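Local coordinates for phosphotriesterase homology protein (Escherichia coli, PDB 1BF6) that hydrolyses phosphorylated glyceryl acetates and aromatic acetates and propionates, using a pair of bound zinc ions, at residues 51-56 with 121-126; 78-83 with 117-122; 150-155 with 178-183. One frame throughout, in Å; residues are numbered along the deposited sequence.

Overall arrangement
The three contacts join neighbouring parts of the barrel wall between strand 47-52 and strand 181-183, contacts 1 and 2 overlapping at I121 and I122. Their centres are about 5 Å apart, and they are joined further where A123 N lies 2.8 Å from T80 O, probably a hydrogen bond. The centre of contact 3 is about 12 Å from that of each of the others, yet it adjoins them through strand 122-126: I122 O lies 2.9 Å from S155 N. Contact 1 delivers E124 to both zinc ions. The side chain of C79 in contact 2 is about 9 Å from a zinc and that of S155 in contact 3 about 8 Å, while R180 belongs to a separate glucose-binding site.

Contact 1: residues 51-56 with 121-126. With ZN (zinc ion), chain C; ZN (zinc ion), chain D.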
loop_
_atom_site.group_PDB
_atom_site.type_symbol
_atom_site.label_atom_id
_atom_site.label_comp_id
_atom_site.label_asym_id
_atom_site.label_seq_id
_atom_site.Cartn_x
_atom_site.Cartn_y
_atom_site.Cartn_z
ATOM N N ILE A 51 -2.766 -4.002 -5.133
ATOM C CA ILE A 51 -1.859 -2.874 -5.363
ATOM C C ILE A 51 -0.525 -3.248 -4.686
ATOM O O ILE A 51 -0.412 -3.257 -3.456
ATOM C CB ILE A 51 -2.406 -1.553 -4.758
ATOM C CG1 ILE A 51 -3.910 -1.402 -5.053
ATOM C CG2 ILE A 51 -1.637 -0.340 -5.346
ATOM C CD1 ILE A 51 -4.291 -1.441 -6.536
ATOM N N GLU A 52 0.456 -3.587 -5.510
ATOM C CA GLU A 52 1.769 -4.006 -5.043
ATOM C C GLU A 52 2.660 -2.803 -4.701
ATOM O O GLU A 52 2.936 -1.950 -5.556
ATOM C CB GLU A 52 2.378 -4.931 -6.091
ATOM C CG GLU A 52 3.096 -6.146 -5.508
ATOM C CD GLU A 52 4.526 -5.850 -5.115
ATOM O OE1 GLU A 52 5.044 -4.782 -5.507
ATOM O OE2 GLU A 52 5.145 -6.695 -4.429
ATOM N N MET A 53 3.139 -2.786 -3.455
ATOM C CA MET A 53 3.932 -1.695 -2.887
ATOM C C MET A 53 5.455 -1.798 -2.886
ATOM O O MET A 53 6.125 -1.002 -2.212
ATOM C CB MET A 53 3.480 -1.484 -1.442
ATOM C CG MET A 53 1.992 -1.190 -1.274
ATOM S SD MET A 53 1.558 0.521 -1.708
ATOM C CE MET A 53 0.890 0.255 -3.251
ATOM N N THR A 54 5.993 -2.774 -3.603
ATOM C CA THR A 54 7.438 -2.988 -3.648
ATOM C C THR A 54 8.074 -2.148 -4.756
ATOM O O THR A 54 7.903 -2.468 -5.923
ATOM C CB THR A 54 7.793 -4.487 -3.939
ATOM O OG1 THR A 54 7.073 -5.350 -3.043
ATOM C CG2 THR A 54 9.285 -4.738 -3.763
ATOM N N ASN A 55 8.768 -1.067 -4.394
ATOM C CA ASN A 55 9.448 -0.278 -5.422
ATOM C C ASN A 55 10.809 -0.919 -5.768
ATOM O O ASN A 55 11.222 -1.918 -5.144
ATOM C CB ASN A 55 9.523 1.234 -5.103
ATOM C CG ASN A 55 9.855 1.546 -3.664
ATOM O OD1 ASN A 55 10.875 1.111 -3.133
ATOM N ND2 ASN A 55 9.023 2.377 -3.040
ATOM N N ARG A 56 11.485 -0.390 -6.782
ATOM C CA ARG A 56 12.734 -0.990 -7.245
ATOM C C ARG A 56 13.731 -1.530 -6.220
ATOM O O ARG A 56 14.032 -2.725 -6.221
ATOM C CB ARG A 56 13.458 -0.066 -8.232
ATOM C CG ARG A 56 14.683 -0.725 -8.826
ATOM C CD ARG A 56 15.232 0.043 -10.009
ATOM N NE ARG A 56 16.499 -0.535 -10.442
ATOM C CZ ARG A 56 17.223 -0.085 -11.461
ATOM N NH1 ARG A 56 16.803 0.952 -12.172
ATOM N NH2 ARG A 56 18.394 -0.653 -11.745
ATOM N N ILE A 121 1.259 3.400 -9.883
ATOM C CA ILE A 121 1.151 4.256 -8.703
ATOM C C ILE A 121 2.564 4.583 -8.193
ATOM O O ILE A 121 3.503 3.834 -8.465
ATOM C CB ILE A 121 0.312 3.530 -7.569
ATOM C CG1 ILE A 121 -0.070 4.491 -6.446
ATOM C CG2 ILE A 121 1.091 2.340 -6.999
ATOM C CD1 ILE A 121 -1.156 3.939 -5.512
ATOM N N ILE A 122 2.712 5.741 -7.559
ATOM C CA ILE A 122 3.994 6.185 -6.982
ATOM C C ILE A 122 3.853 5.710 -5.550
ATOM O O ILE A 122 3.108 6.289 -4.750
ATOM C CB ILE A 122 4.140 7.717 -7.019
ATOM C CG1 ILE A 122 4.173 8.205 -8.474
ATOM C CG2 ILE A 122 5.373 8.152 -6.215
ATOM C CD1 ILE A 122 3.728 9.627 -8.625
ATOM N N ALA A 123 4.632 4.699 -5.194
ATOM C CA ALA A 123 4.421 4.112 -3.864
ATOM C C ALA A 123 5.565 3.170 -3.471
ATOM O O ALA A 123 6.300 2.833 -4.371
ATOM C CB ALA A 123 3.185 3.193 -3.990
ATOM N N GLU A 124 5.666 2.452 -2.351
ATOM C CA GLU A 124 5.312 2.973 -1.105
ATOM C C GLU A 124 6.327 4.028 -0.646
ATOM O O GLU A 124 7.490 3.618 -0.540
ATOM C CB GLU A 124 4.900 2.094 0.106
ATOM C CG GLU A 124 6.008 1.108 0.533
ATOM C CD GLU A 124 5.417 0.311 1.760
ATOM O OE1 GLU A 124 5.212 1.183 2.551
ATOM O OE2 GLU A 124 5.506 -0.828 1.358
ATOM N N ILE A 125 5.969 5.306 -0.647
ATOM C CA ILE A 125 6.938 6.310 -0.255
ATOM C C ILE A 125 6.788 6.598 1.219
ATOM O O ILE A 125 5.733 7.031 1.687
ATOM C CB ILE A 125 6.892 7.559 -1.188
ATOM C CG1 ILE A 125 5.562 8.283 -1.090
ATOM C CG2 ILE A 125 7.088 7.111 -2.659
ATOM C CD1 ILE A 125 5.553 9.610 -1.861
ATOM N N GLY A 126 7.837 6.276 1.969
ATOM C CA GLY A 126 7.761 6.453 3.400
ATOM C C GLY A 126 8.626 7.458 4.120
ATOM O O GLY A 126 9.535 8.084 3.561
HETATM ZN ZN ZN C . 4.367 -2.485 2.626
HETATM ZN ZN ZN D . 5.032 0.202 4.512
#
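The tight end of this contact lies where M53 and N55 close on A123 and E124. The M53 chain, bent at chi2 and chi3, lays CE 3.8 Å from A123 CB, with SD beside the same methyl. E124 crosses M53 at about a right angle, and its OE2 comes 3.5 Å from M53 CB. A cis peptide precedes E124, and CG sits in the crowded position between backbone N and carbonyl carbon (chi1 60°); beyond it the chain runs extended to the metals. N55 grips the backbone of 123-124: ND2 gives a hydrogen bond to A123 O at 3.1 Å, from above the carbonyl plane but nearly in its own amide plane, and a weak one to E124 O. E124 N adds a weak bond to M53 O.

Packing is looser toward I51, whose CG2 only just meets I121 CG2 at 4.2 Å, the two side chains crossing at about a right angle. R56, beyond N55, leaves for solvent.

E52 points away and takes T54 OG1 at 2.7 Å on OE2; T54 OG1 also bonds H13 ND1, a second-shell tie to a zinc ligand. E124 OE1 lies 2.2 Å from ZN of chain D and E124 OE2 2.4 Å from ZN of chain C. The carboxylate thus bridges the metals; H11, H13 and D242 complete the chain C site, H157 and H185 bind the other, forming the binuclear centre of a metallo-dependent hydrolase TIM barrel.

Contact 2: residues 78-83 with 117-122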
loop_
_atom_site.group_PDB
_atom_site.type_symbol
_atom_site.label_atom_id
_atom_site.label_comp_id
_atom_site.label_asym_id
_atom_site.label_seq_id
_atom_site.Cartn_x
_atom_site.Cartn_y
_atom_site.Cartn_z
ATOM N N ALA A 78 1.534 -2.464 -10.184
ATOM C CA ALA A 78 2.909 -2.242 -9.735
ATOM C C ALA A 78 3.174 -0.778 -9.344
ATOM O O ALA A 78 2.415 0.119 -9.718
ATOM C CB ALA A 78 3.880 -2.695 -10.824
ATOM N N CYS A 79 4.240 -0.536 -8.580
ATOM C CA CYS A 79 4.567 0.828 -8.150
ATOM C C CYS A 79 5.980 1.297 -8.515
ATOM O O CYS A 79 6.809 0.527 -9.020
ATOM C CB CYS A 79 4.394 0.963 -6.637
ATOM S SG CYS A 79 5.662 0.101 -5.638
ATOM N N THR A 80 6.221 2.584 -8.285
ATOM C CA THR A 80 7.531 3.205 -8.513
ATOM C C THR A 80 7.788 4.179 -7.367
ATOM O O THR A 80 6.861 4.837 -6.879
ATOM C CB THR A 80 7.626 3.983 -9.873
ATOM O OG1 THR A 80 8.936 4.566 -9.978
ATOM C CG2 THR A 80 6.588 5.101 -9.961
ATOM N N GLY A 81 9.037 4.247 -6.904
ATOM C CA GLY A 81 9.359 5.173 -5.830
ATOM C C GLY A 81 10.573 4.763 -5.016
ATOM O O GLY A 81 11.378 3.944 -5.461
ATOM N N TYR A 82 10.732 5.396 -3.863
ATOM C CA TYR A 82 11.818 5.091 -2.931
ATOM C C TYR A 82 11.180 4.911 -1.554
ATOM O O TYR A 82 10.256 5.644 -1.178
ATOM C CB TYR A 82 12.898 6.181 -2.943
ATOM C CG TYR A 82 13.832 6.056 -4.136
ATOM C CD1 TYR A 82 13.530 6.672 -5.357
ATOM C CD2 TYR A 82 15.002 5.288 -4.057
ATOM C CE1 TYR A 82 14.362 6.520 -6.466
ATOM C CE2 TYR A 82 15.846 5.132 -5.159
ATOM C CZ TYR A 82 15.519 5.748 -6.363
ATOM O OH TYR A 82 16.319 5.552 -7.470
ATOM N N TYR A 83 11.691 3.934 -0.809
ATOM C CA TYR A 83 11.156 3.536 0.493
ATOM C C TYR A 83 11.256 4.490 1.687
ATOM O O TYR A 83 10.327 5.241 1.955
ATOM C CB TYR A 83 11.713 2.151 0.817
ATOM C CG TYR A 83 11.017 1.406 1.937
ATOM C CD1 TYR A 83 9.691 1.667 2.269
ATOM C CD2 TYR A 83 11.706 0.437 2.667
ATOM C CE1 TYR A 83 9.071 0.984 3.307
ATOM C CE2 TYR A 83 11.101 -0.252 3.695
ATOM C CZ TYR A 83 9.786 0.025 4.018
ATOM O OH TYR A 83 9.219 -0.641 5.077
ATOM N N LEU A 117 5.479 -4.369 -18.348
ATOM C CA LEU A 117 4.674 -3.877 -17.226
ATOM C C LEU A 117 5.105 -2.455 -16.840
ATOM O O LEU A 117 6.297 -2.142 -16.849
ATOM C CB LEU A 117 4.808 -4.824 -16.008
ATOM C CG LEU A 117 3.979 -4.530 -14.744
ATOM C CD1 LEU A 117 2.483 -4.496 -15.094
ATOM C CD2 LEU A 117 4.237 -5.574 -13.662
ATOM N N LYS A 118 4.133 -1.602 -16.508
ATOM C CA LYS A 118 4.405 -0.222 -16.109
ATOM C C LYS A 118 3.902 0.024 -14.706
ATOM O O LYS A 118 2.936 -0.609 -14.273
ATOM C CB LYS A 118 3.695 0.768 -17.052
ATOM C CG LYS A 118 4.170 0.728 -18.494
ATOM C CD LYS A 118 3.274 1.561 -19.388
ATOM C CE LYS A 118 3.698 1.454 -20.848
ATOM N NZ LYS A 118 3.631 0.046 -21.327
ATOM N N ALA A 119 4.538 0.956 -13.997
ATOM C CA ALA A 119 4.097 1.313 -12.656
ATOM C C ALA A 119 2.780 2.098 -12.773
ATOM O O ALA A 119 2.651 3.003 -13.616
ATOM C CB ALA A 119 5.153 2.157 -11.945
ATOM N N GLY A 120 1.794 1.716 -11.964
ATOM C CA GLY A 120 0.512 2.393 -11.977
ATOM C C GLY A 120 0.298 3.332 -10.809
ATOM O O GLY A 120 -0.729 4.014 -10.753
ATOM N N ILE A 121 1.259 3.400 -9.883
ATOM C CA ILE A 121 1.151 4.256 -8.703
ATOM C C ILE A 121 2.564 4.583 -8.193
ATOM O O ILE A 121 3.503 3.834 -8.465
ATOM C CB ILE A 121 0.312 3.530 -7.569
ATOM C CG1 ILE A 121 -0.070 4.491 -6.446
ATOM C CG2 ILE A 121 1.091 2.340 -6.999
ATOM C CD1 ILE A 121 -1.156 3.939 -5.512
ATOM N N ILE A 122 2.712 5.741 -7.559
ATOM C CA ILE A 122 3.994 6.185 -6.982
ATOM C C ILE A 122 3.853 5.710 -5.550
ATOM O O ILE A 122 3.108 6.289 -4.750
ATOM C CB ILE A 122 4.140 7.717 -7.019
ATOM C CG1 ILE A 122 4.173 8.205 -8.474
ATOM C CG2 ILE A 122 5.373 8.152 -6.215
ATOM C CD1 ILE A 122 3.728 9.627 -8.625
HETATM O O HOH W 1 0.910 -1.497 -12.759
#
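Parallel strands of the TIM barrel meet here: 75-80 runs alongside the chain entering 122-126, with T80 opposite I122, and helix 97-109 lies in the connection between them. The side chains sort onto two faces. C79 and I121 share the one nearer the zinc centre, where C79 CB rests 3.6 Å from I121 CG2. That methyl occupies the crowded position between its own backbone N and carbonyl carbon, while the longer CG1 branch of I121 (chi1 -168°) leads away toward P153 and S155.

T80 and I122 point to the opposite face, toward helix 97-109, where both touch I108. T80 turns OG1 anti to its backbone N (chi1 179°), which sends the hydroxyl to a hydrogen bond with E107 OE1 in that helix and leaves CG2 in the crowded position. T80 CB lies 3.7 Å from A119 CB, a methyl that also sits against the carbonyl carbon of C79. I122 CG2, anti to its own N, comes 3.7 Å from T80 O. At the start of both segments A78 and L117 point at each other, CB to CD2 at 4.1 Å, alongside residues of helix 62-72.

The backbone is pinned at two carbonyls. A78 O takes G120 N at 2.8 Å, from above the carbonyl plane, and more weakly I121 N; the chain turns its corner at 121. I121 O then accepts T80 N at 3.0 Å, in the carbonyl plane. At the start of the contact one water links the two backbones, accepting from A78 N at 2.8 Å and donating to K118 O at 2.7 Å.

Contact 3: residues 150-155 with 178-183; sequences TGRPIS and LSRVTV
A beta-alpha-beta unit of the TIM barrel sets these segments side by side: strand 154-157, helix 164-173 and strand 181-183, the strands parallel. The first segment enters from the end of helix 134-150. There T150 OG1, itself bonded to A146 O, receives a weak hydrogen bond from R152 N at 3.3 Å. G151 leaves helical conformation with positive phi (79°), a value that favours glycine. Its carbonyl holds a water, which donates to G151 O at 2.7 Å and accepts from R180 NE at 2.8 Å, lying in the guanidinium plane at its edge.

R152 folds back so that its guanidinium has P153 CD over the centre of one face. NE and NH2 are tied to G120 O and F290 O, probably keeping the group in place although R152 NH1 is 4.4 Å from R180 NH2, like charge near like.

P153 is wedged against R180. The arginine chain, bent at chi2 and chi3, brings its guanidinium across the ring obliquely: P153 CB lies over one guanidinium face, and P153 CD is 3.3 Å from R180 NH2. R180 also bonds F289 O through NH1 and makes a cation-pi contact with the F289 ring. It belongs to a glucose-binding site that includes H147, whose ND1 bonds R152 O.

At I154 the strand begins. I154 N donates to R180 O at 3.0 Å (N-H...O angle 165°), and I154 O accepts T182 N at 3.0 Å, both nearly along the C=O axis. I154 and V181 share the face on which V181 meets L168 and L171. S155 turns the other way, beside M53 and I121, its OG 3.5 Å from T182 CG2.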
loop_
_atom_site.group_PDB
_atom_site.type_symbol
_atom_site.label_atom_id
_atom_site.label_comp_id
_atom_site.label_asym_id
_atom_site.label_seq_id
_atom_site.Cartn_x
_atom_site.Cartn_y
_atom_site.Cartn_z
ATOM N N THR A 150 2.222 13.093 -14.358
ATOM C CA THR A 150 1.501 11.905 -14.824
ATOM C C THR A 150 0.098 11.711 -14.282
ATOM O O THR A 150 -0.674 10.940 -14.846
ATOM C CB THR A 150 2.288 10.614 -14.494
ATOM O OG1 THR A 150 2.354 10.459 -13.071
ATOM C CG2 THR A 150 3.702 10.675 -15.084
ATOM N N GLY A 151 -0.197 12.356 -13.166
ATOM C CA GLY A 151 -1.505 12.221 -12.557
ATOM C C GLY A 151 -1.674 10.928 -11.768
ATOM O O GLY A 151 -2.713 10.748 -11.138
ATOM N N ARG A 152 -0.687 10.027 -11.798
ATOM C CA ARG A 152 -0.809 8.772 -11.039
ATOM C C ARG A 152 -0.802 9.087 -9.543
ATOM O O ARG A 152 -0.048 9.955 -9.075
ATOM C CB ARG A 152 0.284 7.764 -11.408
ATOM C CG ARG A 152 0.303 7.340 -12.877
ATOM C CD ARG A 152 -1.080 7.003 -13.425
ATOM N NE ARG A 152 -1.719 5.900 -12.711
ATOM C CZ ARG A 152 -3.029 5.806 -12.475
ATOM N NH1 ARG A 152 -3.860 6.752 -12.897
ATOM N NH2 ARG A 152 -3.507 4.779 -11.779
ATOM N N PRO A 153 -1.648 8.395 -8.764
ATOM C CA PRO A 153 -1.716 8.652 -7.324
ATOM C C PRO A 153 -0.471 8.272 -6.515
ATOM O O PRO A 153 0.423 7.568 -6.997
ATOM C CB PRO A 153 -2.968 7.866 -6.901
ATOM C CG PRO A 153 -2.949 6.715 -7.784
ATOM C CD PRO A 153 -2.566 7.305 -9.141
ATOM N N ILE A 154 -0.396 8.825 -5.318
ATOM C CA ILE A 154 0.708 8.586 -4.390
ATOM C C ILE A 154 0.189 7.774 -3.196
ATOM O O ILE A 154 -0.841 8.106 -2.610
ATOM C CB ILE A 154 1.287 9.940 -3.901
ATOM C CG1 ILE A 154 1.946 10.663 -5.083
ATOM C CG2 ILE A 154 2.235 9.751 -2.711
ATOM C CD1 ILE A 154 2.286 12.108 -4.800
ATOM N N SER A 155 0.917 6.720 -2.842
ATOM C CA SER A 155 0.564 5.848 -1.721
ATOM C C SER A 155 1.763 5.823 -0.772
ATOM O O SER A 155 2.861 5.435 -1.167
ATOM C CB SER A 155 0.243 4.447 -2.240
ATOM O OG SER A 155 -0.119 3.589 -1.173
ATOM N N LEU A 178 -4.650 16.501 -2.570
ATOM C CA LEU A 178 -4.640 15.445 -1.553
ATOM C C LEU A 178 -5.608 14.281 -1.748
ATOM O O LEU A 178 -5.419 13.212 -1.147
ATOM C CB LEU A 178 -4.732 16.026 -0.137
ATOM C CG LEU A 178 -3.602 16.984 0.280
ATOM C CD1 LEU A 178 -3.762 17.408 1.727
ATOM C CD2 LEU A 178 -2.243 16.341 0.060
ATOM N N SER A 179 -6.608 14.461 -2.612
ATOM C CA SER A 179 -7.563 13.392 -2.891
ATOM C C SER A 179 -6.880 12.320 -3.742
ATOM O O SER A 179 -7.433 11.245 -3.977
ATOM C CB SER A 179 -8.805 13.935 -3.610
ATOM O OG SER A 179 -8.522 14.276 -4.958
ATOM N N ARG A 180 -5.670 12.629 -4.209
ATOM C CA ARG A 180 -4.898 11.697 -5.026
ATOM C C ARG A 180 -3.782 11.027 -4.200
ATOM O O ARG A 180 -2.904 10.356 -4.744
ATOM C CB ARG A 180 -4.334 12.421 -6.252
ATOM C CG ARG A 180 -5.411 13.115 -7.110
ATOM C CD ARG A 180 -6.440 12.110 -7.662
ATOM N NE ARG A 180 -5.843 11.175 -8.614
ATOM C CZ ARG A 180 -6.008 9.852 -8.598
ATOM N NH1 ARG A 180 -6.772 9.271 -7.676
ATOM N NH2 ARG A 180 -5.356 9.097 -9.474
ATOM N N VAL A 181 -3.861 11.197 -2.881
ATOM C CA VAL A 181 -2.902 10.622 -1.934
ATOM C C VAL A 181 -3.629 9.687 -0.941
ATOM O O VAL A 181 -4.724 9.999 -0.464
ATOM C CB VAL A 181 -2.207 11.738 -1.105
ATOM C CG1 VAL A 181 -1.243 11.135 -0.081
ATOM C CG2 VAL A 181 -1.463 12.707 -2.031
ATOM N N THR A 182 -3.021 8.541 -0.656
ATOM C CA THR A 182 -3.569 7.597 0.318
ATOM C C THR A 182 -2.456 7.322 1.347
ATOM O O THR A 182 -1.334 6.985 0.974
ATOM C CB THR A 182 -4.098 6.306 -0.352
ATOM O OG1 THR A 182 -4.709 5.478 0.646
ATOM C CG2 THR A 182 -2.995 5.531 -1.067
ATOM N N VAL A 183 -2.754 7.557 2.623
ATOM C CA VAL A 183 -1.785 7.392 3.714
ATOM C C VAL A 183 -1.759 5.966 4.287
ATOM O O VAL A 183 -2.736 5.507 4.886
ATOM C CB VAL A 183 -2.062 8.406 4.849
ATOM C CG1 VAL A 183 -1.033 8.267 5.960
ATOM C CG2 VAL A 183 -2.033 9.829 4.300
HETATM O O HOH W 2 -4.646 12.564 -10.792
#